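Local coordinates for protein geranyl diphosphate synthase small subunit (Antirrhinum majus, PDB 3QKC) that probably serves as the non-catalytic, regulatory subunit of a heteromeric geranyl diphosphate synthase, the prenyltransferase that couples dimethylallyl and isopentenyl diphosphates, at residues 4-9 with 253-258; 42-47 with 80-85; 50-55 with 206-211; 72-77 with 181-186; 173-178 with 219-224. All blocks are in the same frame, centred on the assembly; numbering follows the deposited sequence.

Contact 1 (4-9 with 253-258); sequences TRTQTY and RGVFEL
The methyl of Thr6 presses straight onto the backbone of the last turn of helix 248-255. Its CG2 lies 3.4 Å from Val255 N, and that same Thr6 CG2 is 3.6 Å from Gly254 C. The glycine has no side chain to hold the threonine off, and the CA atoms of Thr6 and Gly254 stand just 6.0 Å apart. With chi1 at -59°, Thr6 puts OG1 beside its own N and swings CG2 anti to that N, forward into the contact. There CG2 also meets the branch of Val255 that lies beside the valine N, with 4.0 Å between the two CG2 atoms.

Away from this tight patch the contact opens quickly. Thr4 and Gln7 are exposed and bond to each other: Gln7 N donates to Thr4 OG1 at 3.1 Å in a nearly straight bond (174°), and Thr4 N returns a bond to Gln7 OE1 at 3.2 Å. Thr8 grips Thr4 O twice, OG1 and N arriving from opposite faces of the carbonyl plane. Deeper in, Tyr9 turns inward and bonds Glu58 through its hydroxyl.

So a capping box begins helix 5-24 while a Schellman motif, with Glu257 at positive phi and Leu258 N bonded to Arg253 O, ends helix 248-255; between them the first and last helices of this all-helical prenyltransferase fold meet.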
# COMPACT_ATOMS: atom_id res chain seq x y z
N THR A 4 22.30 -10.96 26.98
CA THR A 4 23.49 -10.14 26.74
C THR A 4 23.03 -8.71 26.48
O THR A 4 21.84 -8.46 26.36
CB THR A 4 24.32 -10.67 25.53
OG1 THR A 4 23.58 -10.52 24.31
CG2 THR A 4 24.72 -12.13 25.73
N ARG A 5 23.99 -7.79 26.38
CA ARG A 5 23.70 -6.40 26.03
C ARG A 5 23.00 -6.33 24.67
O ARG A 5 22.00 -5.64 24.51
CB ARG A 5 25.00 -5.58 26.00
CG ARG A 5 24.85 -4.09 25.68
CD ARG A 5 23.90 -3.39 26.65
NE ARG A 5 24.36 -2.05 27.01
CZ ARG A 5 24.08 -0.94 26.33
NH1 ARG A 5 23.32 -0.99 25.23
NH2 ARG A 5 24.55 0.22 26.76
N THR A 6 23.53 -7.08 23.72
CA THR A 6 23.01 -7.19 22.38
C THR A 6 21.56 -7.69 22.34
O THR A 6 20.71 -7.04 21.74
CB THR A 6 23.92 -8.10 21.54
OG1 THR A 6 25.25 -7.55 21.53
CG2 THR A 6 23.42 -8.23 20.12
N GLN A 7 21.29 -8.83 22.98
CA GLN A 7 19.94 -9.40 23.04
C GLN A 7 18.94 -8.46 23.71
O GLN A 7 17.86 -8.23 23.19
CB GLN A 7 19.93 -10.76 23.77
CG GLN A 7 20.65 -11.88 23.01
CD GLN A 7 20.83 -13.16 23.83
OE1 GLN A 7 20.85 -13.13 25.06
NE2 GLN A 7 20.96 -14.29 23.14
N THR A 8 19.31 -7.93 24.88
CA THR A 8 18.52 -6.93 25.59
C THR A 8 18.21 -5.76 24.65
O THR A 8 17.08 -5.30 24.60
CB THR A 8 19.26 -6.42 26.86
OG1 THR A 8 19.29 -7.46 27.84
CG2 THR A 8 18.57 -5.17 27.44
N TYR A 9 19.21 -5.32 23.89
CA TYR A 9 19.04 -4.22 22.96
C TYR A 9 18.05 -4.55 21.85
O TYR A 9 17.17 -3.75 21.53
CB TYR A 9 20.39 -3.74 22.41
CG TYR A 9 20.30 -2.59 21.44
CD1 TYR A 9 19.98 -1.31 21.88
CD2 TYR A 9 20.55 -2.78 20.08
CE1 TYR A 9 19.89 -0.24 20.99
CE2 TYR A 9 20.48 -1.71 19.18
CZ TYR A 9 20.15 -0.45 19.64
OH TYR A 9 20.06 0.59 18.75
N ARG A 253 26.42 -5.18 14.80
CA ARG A 253 27.26 -6.33 14.44
C ARG A 253 26.86 -7.58 15.22
O ARG A 253 26.82 -8.69 14.66
CB ARG A 253 28.75 -6.03 14.63
CG ARG A 253 29.38 -5.30 13.45
CD ARG A 253 30.77 -4.77 13.79
NE ARG A 253 31.27 -3.89 12.72
CZ ARG A 253 32.35 -3.11 12.82
NH1 ARG A 253 33.06 -3.08 13.94
NH2 ARG A 253 32.70 -2.35 11.79
N GLY A 254 26.57 -7.39 16.50
CA GLY A 254 26.05 -8.46 17.36
C GLY A 254 24.72 -9.02 16.90
O GLY A 254 24.59 -10.22 16.72
N VAL A 255 23.73 -8.14 16.69
CA VAL A 255 22.39 -8.55 16.25
C VAL A 255 22.46 -9.44 15.00
O VAL A 255 21.70 -10.40 14.87
CB VAL A 255 21.45 -7.31 16.00
CG1 VAL A 255 20.18 -7.69 15.23
CG2 VAL A 255 21.09 -6.62 17.33
N PHE A 256 23.41 -9.15 14.11
CA PHE A 256 23.50 -9.85 12.83
C PHE A 256 24.68 -10.83 12.72
O PHE A 256 25.13 -11.16 11.62
CB PHE A 256 23.49 -8.84 11.69
CG PHE A 256 22.17 -8.16 11.53
CD1 PHE A 256 21.15 -8.77 10.81
CD2 PHE A 256 21.92 -6.94 12.13
CE1 PHE A 256 19.92 -8.15 10.67
CE2 PHE A 256 20.68 -6.32 11.99
CZ PHE A 256 19.68 -6.94 11.26
N GLU A 257 25.16 -11.29 13.87
CA GLU A 257 26.09 -12.41 13.89
C GLU A 257 27.31 -12.09 13.03
O GLU A 257 27.79 -12.95 12.28
CB GLU A 257 25.37 -13.65 13.35
CG GLU A 257 25.66 -14.94 14.10
CD GLU A 257 24.55 -15.30 15.06
OE1 GLU A 257 24.86 -15.63 16.23
OE2 GLU A 257 23.37 -15.24 14.66
N LEU A 258 27.80 -10.86 13.12
CA LEU A 258 28.97 -10.42 12.35
C LEU A 258 30.20 -10.32 13.25
O LEU A 258 31.23 -9.76 12.88
CB LEU A 258 28.70 -9.07 11.65
CG LEU A 258 27.44 -8.90 10.79
CD1 LEU A 258 27.20 -7.43 10.45
CD2 LEU A 258 27.48 -9.74 9.51

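Contact 2 (42-47 with 80-85); sequences FAAPRT and AAYTHE
Pro45 lays its CD over one face of the Tyr82 ring, 3.7 Å from the ring centroid and 23° off the normal, a clear CH-pi contact. The overlap is displaced from the middle toward the phenol end: Pro45 CD comes to 3.4 Å from Tyr82 CZ, and the neighbouring Pro45 CG sits 3.7 Å from Tyr82 OH. The two side chains cross at about a right angle. Tyr82 can meet the proline because its CG is anti to the backbone N (chi1 -177°), which sends the ring out from helix 68-85 toward the loop. Ala44 adds a lighter touch, its CB 4.3 Å from Tyr82 CD2 and oblique to the ring.

Helix 34-43 has just ended at this point, and the loop is tied to the same helix a turn earlier, where Pro45 O accepts from His78 NE2. Beyond the proline, Arg46 turns to a salt bridge with Glu14 on helix 5-24.

A proline on an aromatic face thus joins the loop leading to helix 48-59 to the C-terminal end of helix 68-85. In catalytic trans-prenyltransferases that end carries the first aspartate-rich motif; here the corresponding residues appear to be Glu85 and Asn86, which would be consistent with a small subunit that is not itself catalytic.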
# COMPACT_ATOMS: atom_id res chain seq x y z
N PHE A 42 0.30 -9.48 15.40
CA PHE A 42 1.00 -9.96 16.59
C PHE A 42 1.18 -11.48 16.68
O PHE A 42 1.90 -11.96 17.56
CB PHE A 42 0.34 -9.41 17.86
CG PHE A 42 0.17 -7.92 17.82
CD1 PHE A 42 -1.04 -7.36 17.41
CD2 PHE A 42 1.21 -7.08 18.15
CE1 PHE A 42 -1.19 -5.97 17.34
CE2 PHE A 42 1.06 -5.69 18.08
CZ PHE A 42 -0.13 -5.14 17.68
N ALA A 43 0.53 -12.23 15.80
CA ALA A 43 0.79 -13.67 15.72
C ALA A 43 1.95 -13.97 14.75
O ALA A 43 2.55 -15.04 14.81
CB ALA A 43 -0.45 -14.44 15.29
N ALA A 44 2.24 -13.04 13.85
CA ALA A 44 3.22 -13.30 12.81
C ALA A 44 4.64 -13.37 13.38
O ALA A 44 4.96 -12.65 14.32
CB ALA A 44 3.14 -12.24 11.76
N PRO A 45 5.51 -14.24 12.80
CA PRO A 45 6.94 -14.18 13.19
C PRO A 45 7.48 -12.77 12.96
O PRO A 45 7.05 -12.08 12.04
CB PRO A 45 7.62 -15.17 12.23
CG PRO A 45 6.50 -16.08 11.76
CD PRO A 45 5.27 -15.22 11.73
N ARG A 46 8.39 -12.32 13.82
CA ARG A 46 8.97 -10.99 13.68
C ARG A 46 10.03 -11.04 12.57
O ARG A 46 10.44 -12.13 12.16
CB ARG A 46 9.53 -10.49 15.02
CG ARG A 46 10.83 -11.14 15.48
CD ARG A 46 10.75 -11.55 16.97
NE ARG A 46 12.03 -11.95 17.58
CZ ARG A 46 12.86 -12.88 17.13
NH1 ARG A 46 12.62 -13.52 15.98
NH2 ARG A 46 13.98 -13.14 17.81
N THR A 47 10.43 -9.89 12.05
CA THR A 47 11.59 -9.83 11.18
C THR A 47 12.59 -8.88 11.79
O THR A 47 12.20 -7.82 12.29
CB THR A 47 11.28 -9.38 9.74
OG1 THR A 47 12.52 -9.04 9.09
CG2 THR A 47 10.34 -8.15 9.71
N ALA A 80 2.02 -8.37 5.96
CA ALA A 80 1.18 -8.48 4.77
C ALA A 80 1.70 -9.55 3.80
O ALA A 80 0.92 -10.40 3.35
CB ALA A 80 0.98 -7.13 4.10
N ALA A 81 2.99 -9.52 3.50
CA ALA A 81 3.64 -10.56 2.67
C ALA A 81 3.46 -11.98 3.24
O ALA A 81 3.04 -12.90 2.52
CB ALA A 81 5.14 -10.24 2.54
N TYR A 82 3.76 -12.15 4.54
CA TYR A 82 3.65 -13.44 5.21
C TYR A 82 2.24 -14.01 5.11
O TYR A 82 2.05 -15.17 4.76
CB TYR A 82 4.07 -13.29 6.69
CG TYR A 82 4.08 -14.57 7.50
CD1 TYR A 82 5.15 -15.47 7.44
CD2 TYR A 82 3.01 -14.88 8.34
CE1 TYR A 82 5.16 -16.64 8.18
CE2 TYR A 82 3.00 -16.06 9.08
CZ TYR A 82 4.09 -16.92 9.00
OH TYR A 82 4.08 -18.07 9.75
N THR A 83 1.25 -13.17 5.41
CA THR A 83 -0.17 -13.55 5.33
C THR A 83 -0.55 -14.01 3.92
O THR A 83 -1.20 -15.04 3.74
CB THR A 83 -1.06 -12.36 5.69
OG1 THR A 83 -0.65 -11.83 6.95
CG2 THR A 83 -2.51 -12.77 5.74
N HIS A 84 -0.17 -13.22 2.93
CA HIS A 84 -0.52 -13.57 1.56
C HIS A 84 0.21 -14.80 1.01
O HIS A 84 -0.35 -15.53 0.20
CB HIS A 84 -0.37 -12.37 0.65
CG HIS A 84 -1.52 -11.43 0.72
ND1 HIS A 84 -1.67 -10.36 -0.12
CD2 HIS A 84 -2.62 -11.43 1.52
CE1 HIS A 84 -2.79 -9.72 0.17
NE2 HIS A 84 -3.38 -10.35 1.16
N GLU A 85 1.43 -15.02 1.48
CA GLU A 85 2.23 -16.18 1.13
C GLU A 85 1.66 -17.48 1.68
O GLU A 85 1.87 -18.53 1.10
CB GLU A 85 3.66 -16.02 1.65
CG GLU A 85 4.63 -15.37 0.67
CD GLU A 85 5.83 -14.74 1.39
OE1 GLU A 85 6.23 -13.63 1.01
OE2 GLU A 85 6.37 -15.34 2.34

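Contact 3 (50-55 with 206-211); sequences SALCVA and RRFGLY
Leu52 does most of the work here, with its two methyls dividing the neighbouring helix between them. CD1 goes to the aromatic ring of Phe208, 3.8 Å from CE2 and close to the ring plane, so the methyl butts against the ring's edge and covers neither face. CD2 takes the backbone instead and rests 3.8 Å from Gly209 CA. The fork is set by the torsions: CG stands anti to the backbone N (chi1 180°), carrying the branch point squarely out from helix 48-59, and chi2 of 54° spreads the methyls over the two adjacent residues.

Phe208 answers with the same first torsion. Its ring leaves helix 199-219 on the side facing Leu52 and turns its CD2-CE2 edge to the leucine, while the Phe208 side chain also touches Ala237 and Leu241 of helix 227-241. One phenylalanine therefore joins three helices of the all-helical isoprenyl diphosphate synthase fold, in which antiparallel helices are layered round a central bundle.

Gly209 contributes by being flat. With only hydrogens on its CA, the backbone itself forms the floor on which Leu52 CD2 sits, and the two CA atoms, Leu52 and Gly209, come to 7.8 Å. All three residues are buried and the meeting is wholly apolar. Leu52 also touches Ala188 of helix 169-195. The arginines of 206-211 have partners of their own: Arg206 forms a salt bridge with Glu143, and Arg207 another with Glu240.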
# COMPACT_ATOMS: atom_id res chain seq x y z
N SER A 50 12.81 -4.91 11.04
CA SER A 50 12.19 -3.90 11.92
C SER A 50 13.13 -3.34 12.97
O SER A 50 13.16 -2.12 13.20
CB SER A 50 10.94 -4.46 12.60
OG SER A 50 10.04 -4.91 11.64
N ALA A 51 13.89 -4.20 13.64
CA ALA A 51 14.86 -3.70 14.62
C ALA A 51 16.01 -2.96 13.94
O ALA A 51 16.53 -1.99 14.48
CB ALA A 51 15.40 -4.81 15.50
N LEU A 52 16.43 -3.41 12.75
CA LEU A 52 17.50 -2.71 12.03
C LEU A 52 17.11 -1.25 11.74
O LEU A 52 17.94 -0.35 11.83
CB LEU A 52 17.88 -3.44 10.75
CG LEU A 52 18.98 -2.87 9.85
CD1 LEU A 52 20.28 -2.63 10.65
CD2 LEU A 52 19.24 -3.75 8.63
N CYS A 53 15.85 -1.04 11.38
CA CYS A 53 15.34 0.31 11.16
C CYS A 53 15.62 1.22 12.33
O CYS A 53 16.19 2.30 12.15
CB CYS A 53 13.85 0.29 10.88
SG CYS A 53 13.25 1.96 10.48
N VAL A 54 15.24 0.80 13.54
CA VAL A 54 15.49 1.60 14.73
C VAL A 54 16.99 1.79 15.00
O VAL A 54 17.45 2.92 15.28
CB VAL A 54 14.78 1.05 15.97
CG1 VAL A 54 15.14 1.86 17.22
CG2 VAL A 54 13.25 1.06 15.77
N ALA A 55 17.75 0.70 14.88
CA ALA A 55 19.17 0.70 15.19
C ALA A 55 19.97 1.56 14.21
O ALA A 55 20.95 2.20 14.61
CB ALA A 55 19.72 -0.70 15.22
N ARG A 206 21.75 1.19 3.27
CA ARG A 206 20.85 0.46 2.39
C ARG A 206 21.53 -0.83 1.92
O ARG A 206 20.94 -1.91 1.99
CB ARG A 206 20.40 1.30 1.19
CG ARG A 206 19.16 0.71 0.49
CD ARG A 206 18.88 1.40 -0.82
NE ARG A 206 17.99 2.56 -0.68
CZ ARG A 206 18.41 3.83 -0.68
NH1 ARG A 206 17.54 4.82 -0.56
NH2 ARG A 206 19.70 4.11 -0.80
N ARG A 207 22.77 -0.69 1.45
CA ARG A 207 23.56 -1.85 1.02
C ARG A 207 23.78 -2.78 2.21
O ARG A 207 23.63 -4.00 2.08
CB ARG A 207 24.88 -1.43 0.38
CG ARG A 207 24.71 -0.74 -0.97
CD ARG A 207 26.00 -0.74 -1.81
NE ARG A 207 27.09 0.05 -1.20
CZ ARG A 207 27.14 1.38 -1.17
NH1 ARG A 207 26.16 2.12 -1.68
NH2 ARG A 207 28.17 1.99 -0.61
N PHE A 208 24.10 -2.21 3.37
CA PHE A 208 24.21 -3.01 4.58
C PHE A 208 22.99 -3.90 4.79
O PHE A 208 23.12 -5.11 4.94
CB PHE A 208 24.43 -2.18 5.84
CG PHE A 208 24.51 -3.02 7.09
CD1 PHE A 208 25.70 -3.67 7.43
CD2 PHE A 208 23.38 -3.22 7.89
CE1 PHE A 208 25.77 -4.48 8.58
CE2 PHE A 208 23.44 -4.02 9.03
CZ PHE A 208 24.64 -4.66 9.38
N GLY A 209 21.81 -3.28 4.79
CA GLY A 209 20.55 -3.99 5.02
C GLY A 209 20.35 -5.10 4.02
O GLY A 209 20.00 -6.22 4.39
N LEU A 210 20.60 -4.80 2.75
CA LEU A 210 20.49 -5.81 1.70
C LEU A 210 21.31 -7.06 2.00
O LEU A 210 20.81 -8.18 1.83
CB LEU A 210 20.88 -5.25 0.33
CG LEU A 210 20.50 -6.05 -0.93
CD1 LEU A 210 18.99 -6.24 -1.07
CD2 LEU A 210 21.06 -5.35 -2.18
N TYR A 211 22.56 -6.87 2.44
CA TYR A 211 23.46 -7.99 2.67
C TYR A 211 22.99 -8.86 3.84
O TYR A 211 22.85 -10.06 3.70
CB TYR A 211 24.92 -7.53 2.86
CG TYR A 211 25.49 -6.68 1.73
CD1 TYR A 211 26.30 -5.59 2.02
CD2 TYR A 211 25.22 -6.97 0.39
CE1 TYR A 211 26.84 -4.79 1.00
CE2 TYR A 211 25.73 -6.19 -0.64
CZ TYR A 211 26.55 -5.10 -0.33
OH TYR A 211 27.08 -4.32 -1.32

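Contact 4 (72-77 with 181-186); sequences AAVHLM and GTLHAC
Val74 and Leu183 are the two bumps that interlock here, sliding past each other in opposite directions. Val74 projects between Leu183 and Cys186, one turn apart on the facing helix; Leu183 in turn fills the dip between Val74 and Met77. The main touch is Val74 CG1 on Leu183 CD1 at 4.0 Å. The other valine branch, CG2, looks toward Cys186 SG at 4.5 Å, a looser fit. Leu183 starts off across the interface rather than into it, and its first torsion, well off the usual staggered value (chi1 -149°), goes with an end that comes forward, where CD1 settles against Val74 O at 4.0 Å and Met77 CB at 4.3 Å. Met77 offers just the root of its side chain; the sulfur end bends away.

The helix segments run antiparallel, at 168° between their directions, with their axes 10.6 Å apart. They are part of the helix bundle at the middle of the prenyltransferase fold; the centre of the contact lies about 2 Å from the centre of the chain. Such a spacing leaves room for branched side chains between the backbones.

Other helices close the flanks: Ala49 and Ser50 lie against Val74, and Val147 of helix 134-148 against Leu183, while Leu144 also reaches Val74. His184 heads away from this interface and bonds Ser48 OG through NE2.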
# COMPACT_ATOMS: atom_id res chain seq x y z
N ALA A 72 7.65 0.02 12.49
CA ALA A 72 6.34 -0.62 12.58
C ALA A 72 5.76 -0.88 11.19
O ALA A 72 5.16 -1.94 10.94
CB ALA A 72 5.39 0.26 13.39
N ALA A 73 5.93 0.09 10.29
CA ALA A 73 5.52 -0.10 8.90
C ALA A 73 6.29 -1.26 8.26
O ALA A 73 5.71 -2.08 7.54
CB ALA A 73 5.69 1.20 8.10
N VAL A 74 7.58 -1.37 8.58
CA VAL A 74 8.40 -2.46 8.03
C VAL A 74 7.82 -3.80 8.49
O VAL A 74 7.65 -4.73 7.68
CB VAL A 74 9.89 -2.32 8.43
CG1 VAL A 74 10.66 -3.61 8.14
CG2 VAL A 74 10.51 -1.12 7.73
N HIS A 75 7.51 -3.89 9.78
CA HIS A 75 6.92 -5.09 10.36
C HIS A 75 5.63 -5.43 9.64
O HIS A 75 5.43 -6.57 9.28
CB HIS A 75 6.68 -4.93 11.87
CG HIS A 75 5.90 -6.06 12.47
ND1 HIS A 75 6.43 -7.32 12.67
CD2 HIS A 75 4.61 -6.13 12.88
CE1 HIS A 75 5.51 -8.11 13.20
NE2 HIS A 75 4.40 -7.41 13.34
N LEU A 76 4.79 -4.43 9.41
CA LEU A 76 3.50 -4.62 8.72
C LEU A 76 3.64 -5.06 7.26
O LEU A 76 2.87 -5.92 6.80
CB LEU A 76 2.63 -3.36 8.83
CG LEU A 76 2.07 -3.07 10.26
CD1 LEU A 76 1.66 -1.62 10.39
CD2 LEU A 76 0.88 -3.98 10.62
N MET A 77 4.61 -4.51 6.53
CA MET A 77 4.81 -4.97 5.14
C MET A 77 5.09 -6.45 5.18
O MET A 77 4.54 -7.21 4.39
CB MET A 77 5.96 -4.25 4.41
CG MET A 77 5.77 -2.76 4.15
SD MET A 77 4.24 -2.28 3.31
CE MET A 77 3.33 -1.73 4.77
N GLY A 181 16.11 -9.57 1.79
CA GLY A 181 17.11 -8.58 1.45
C GLY A 181 16.55 -7.17 1.35
O GLY A 181 17.04 -6.24 1.99
N THR A 182 15.51 -7.01 0.53
CA THR A 182 14.95 -5.68 0.30
C THR A 182 14.28 -5.15 1.56
O THR A 182 14.36 -3.95 1.84
CB THR A 182 13.99 -5.66 -0.92
OG1 THR A 182 14.66 -6.23 -2.05
CG2 THR A 182 13.58 -4.24 -1.27
N LEU A 183 13.68 -6.04 2.34
CA LEU A 183 13.06 -5.61 3.61
C LEU A 183 14.09 -5.00 4.56
O LEU A 183 13.84 -3.93 5.12
CB LEU A 183 12.27 -6.73 4.26
CG LEU A 183 11.03 -6.43 5.12
CD1 LEU A 183 10.17 -5.32 4.59
CD2 LEU A 183 10.21 -7.70 5.23
N HIS A 184 15.25 -5.63 4.73
CA HIS A 184 16.29 -5.06 5.59
C HIS A 184 16.89 -3.75 5.01
O HIS A 184 17.12 -2.78 5.75
CB HIS A 184 17.38 -6.10 5.85
CG HIS A 184 16.98 -7.17 6.82
ND1 HIS A 184 16.04 -8.14 6.51
CD2 HIS A 184 17.42 -7.45 8.07
CE1 HIS A 184 15.91 -8.96 7.55
NE2 HIS A 184 16.74 -8.57 8.50
N ALA A 185 17.12 -3.75 3.70
CA ALA A 185 17.64 -2.57 3.01
C ALA A 185 16.75 -1.35 3.28
O ALA A 185 17.24 -0.29 3.68
CB ALA A 185 17.75 -2.85 1.50
N CYS A 186 15.45 -1.53 3.11
CA CYS A 186 14.45 -0.51 3.37
C CYS A 186 14.44 -0.07 4.83
O CYS A 186 14.42 1.13 5.15
CB CYS A 186 13.08 -1.03 2.98
SG CYS A 186 11.71 -0.00 3.55

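Contact 5 (173-178 with 219-224); sequences EYVCKK and LGKNRS
Lys221 leaves its backbone at an unusual first torsion (chi1 -108°), bends once at chi2 (65°), and then runs extended, which lays its methylene chain across helix 169-195 toward Cys176 and Val175. Cys176 meets it with SG anti to its own carbonyl carbon (chi1 -72°). The sulfur comes alongside the lysine chain, 4.2 Å from Lys221 CD. At the far end, Val175 CG1 lies 4.4 Å from Lys221 NZ, a distant brush of a methyl against an ammonium group. The carbon chain of Lys221 thus lies beside Cys176, and its ammonium end sits near Val175, from where it makes a long, weak ion pair with Glu160.

The loop also has a bond of its own. Asn222, at positive phi just after the helical turn ends, folds its amide back so that ND2 donates to Leu219 O at 3.3 Å, in the carbonyl plane on a lone pair.

Around this light contact the helices are close on several sides. Leu218 at the end of helix 199-219 packs on Cys176, His159 and Glu160 of helix 153-160 border Val175, and Glu173 reaches to helix 227-241 in a salt bridge with Arg229. The loop 219-224 joins helices 199-219 and 227-241 beside the early turns of helix 169-195.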
# COMPACT_ATOMS: atom_id res chain seq x y z
N GLU A 173 18.90 -17.64 -3.99
CA GLU A 173 19.54 -16.43 -3.49
C GLU A 173 18.81 -15.17 -3.95
O GLU A 173 18.55 -14.29 -3.14
CB GLU A 173 21.01 -16.35 -3.90
CG GLU A 173 21.76 -15.18 -3.25
CD GLU A 173 23.25 -15.17 -3.51
OE1 GLU A 173 23.79 -16.14 -4.09
OE2 GLU A 173 23.90 -14.17 -3.11
N TYR A 174 18.47 -15.11 -5.24
CA TYR A 174 17.76 -13.95 -5.80
C TYR A 174 16.45 -13.68 -5.06
O TYR A 174 16.13 -12.52 -4.79
CB TYR A 174 17.47 -14.12 -7.29
CG TYR A 174 16.78 -12.91 -7.91
CD1 TYR A 174 17.44 -11.69 -8.02
CD2 TYR A 174 15.46 -12.98 -8.37
CE1 TYR A 174 16.83 -10.57 -8.58
CE2 TYR A 174 14.83 -11.86 -8.93
CZ TYR A 174 15.53 -10.66 -9.03
OH TYR A 174 14.94 -9.54 -9.58
N VAL A 175 15.71 -14.74 -4.77
CA VAL A 175 14.47 -14.63 -4.02
C VAL A 175 14.72 -14.08 -2.61
O VAL A 175 13.96 -13.22 -2.14
CB VAL A 175 13.70 -15.99 -4.01
CG1 VAL A 175 12.63 -16.01 -2.92
CG2 VAL A 175 13.09 -16.26 -5.39
N CYS A 176 15.80 -14.53 -1.95
CA CYS A 176 16.17 -14.05 -0.62
C CYS A 176 16.56 -12.58 -0.61
O CYS A 176 16.19 -11.82 0.29
CB CYS A 176 17.31 -14.88 -0.04
SG CYS A 176 16.78 -16.53 0.46
N LYS A 177 17.31 -12.19 -1.63
CA LYS A 177 17.67 -10.81 -1.86
C LYS A 177 16.45 -9.93 -2.08
O LYS A 177 16.41 -8.79 -1.61
CB LYS A 177 18.61 -10.72 -3.08
CG LYS A 177 19.18 -9.34 -3.32
CD LYS A 177 20.12 -9.31 -4.52
CE LYS A 177 19.93 -8.04 -5.34
NZ LYS A 177 20.87 -8.00 -6.52
N LYS A 178 15.46 -10.43 -2.80
CA LYS A 178 14.30 -9.60 -3.12
C LYS A 178 13.31 -9.51 -1.96
O LYS A 178 12.62 -8.50 -1.82
CB LYS A 178 13.61 -10.07 -4.41
CG LYS A 178 13.87 -9.15 -5.64
CD LYS A 178 15.37 -8.84 -5.86
CE LYS A 178 15.61 -7.62 -6.79
NZ LYS A 178 15.43 -6.28 -6.10
N LEU A 219 19.49 -18.24 5.50
CA LEU A 219 19.37 -19.05 6.72
C LEU A 219 18.00 -19.69 6.82
O LEU A 219 17.88 -20.84 7.22
CB LEU A 219 19.65 -18.20 7.96
CG LEU A 219 21.05 -18.20 8.57
CD1 LEU A 219 22.15 -17.85 7.57
CD2 LEU A 219 21.08 -17.24 9.75
N GLY A 220 16.97 -18.93 6.44
CA GLY A 220 15.58 -19.40 6.44
C GLY A 220 15.26 -20.48 5.42
O GLY A 220 14.14 -21.01 5.39
N LYS A 221 16.23 -20.77 4.55
CA LYS A 221 16.19 -21.93 3.66
C LYS A 221 16.89 -23.11 4.32
O LYS A 221 16.42 -24.25 4.24
CB LYS A 221 16.85 -21.60 2.31
CG LYS A 221 15.88 -21.45 1.13
CD LYS A 221 14.93 -20.25 1.28
CE LYS A 221 13.87 -20.29 0.19
NZ LYS A 221 12.98 -19.11 0.23
N ASN A 222 18.03 -22.81 4.95
CA ASN A 222 18.82 -23.76 5.74
C ASN A 222 19.35 -24.98 4.98
O ASN A 222 19.70 -26.00 5.60
CB ASN A 222 18.05 -24.19 7.01
CG ASN A 222 18.96 -24.37 8.21
OD1 ASN A 222 19.20 -25.50 8.65
ND2 ASN A 222 19.48 -23.27 8.75
N ARG A 223 19.43 -24.87 3.66
CA ARG A 223 19.90 -25.99 2.83
C ARG A 223 21.42 -26.11 2.66
O ARG A 223 21.91 -26.95 1.88
CB ARG A 223 19.18 -26.01 1.47
CG ARG A 223 18.16 -27.13 1.35
CD ARG A 223 16.84 -26.83 2.08
NE ARG A 223 16.38 -27.98 2.87
CZ ARG A 223 15.92 -29.12 2.36
NH1 ARG A 223 15.84 -29.31 1.05
NH2 ARG A 223 15.54 -30.10 3.18
N SER A 224 22.15 -25.28 3.40
CA SER A 224 23.62 -25.38 3.53
C SER A 224 24.46 -25.19 2.26
O SER A 224 25.66 -24.95 2.35
CB SER A 224 24.02 -26.67 4.27
OG SER A 224 23.99 -26.51 5.68

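How the contacts relate
Contact 1 closes nearly the whole chain into one loop, and the other four lie inside it. Contacts 3 and 4 form the interior, their centres about 9 Å apart, with His184 CB packed near Gly209 O. Contacts 4 and 5 share helix 169-195, where Gly181 N probably bonds Cys176 O; contacts 2 and 4 share helix 68-85. Phe256 links contact 1 inward, touching Leu52 of contact 3 and His184 of contact 4. Contacts 1 and 2 stand farthest apart, about 23 Å between centres. Contact 2 closes before contact 5 opens, whereas contacts 3 and 5 cross along the chain. Helices distant in sequence are thereby woven into a single bundle.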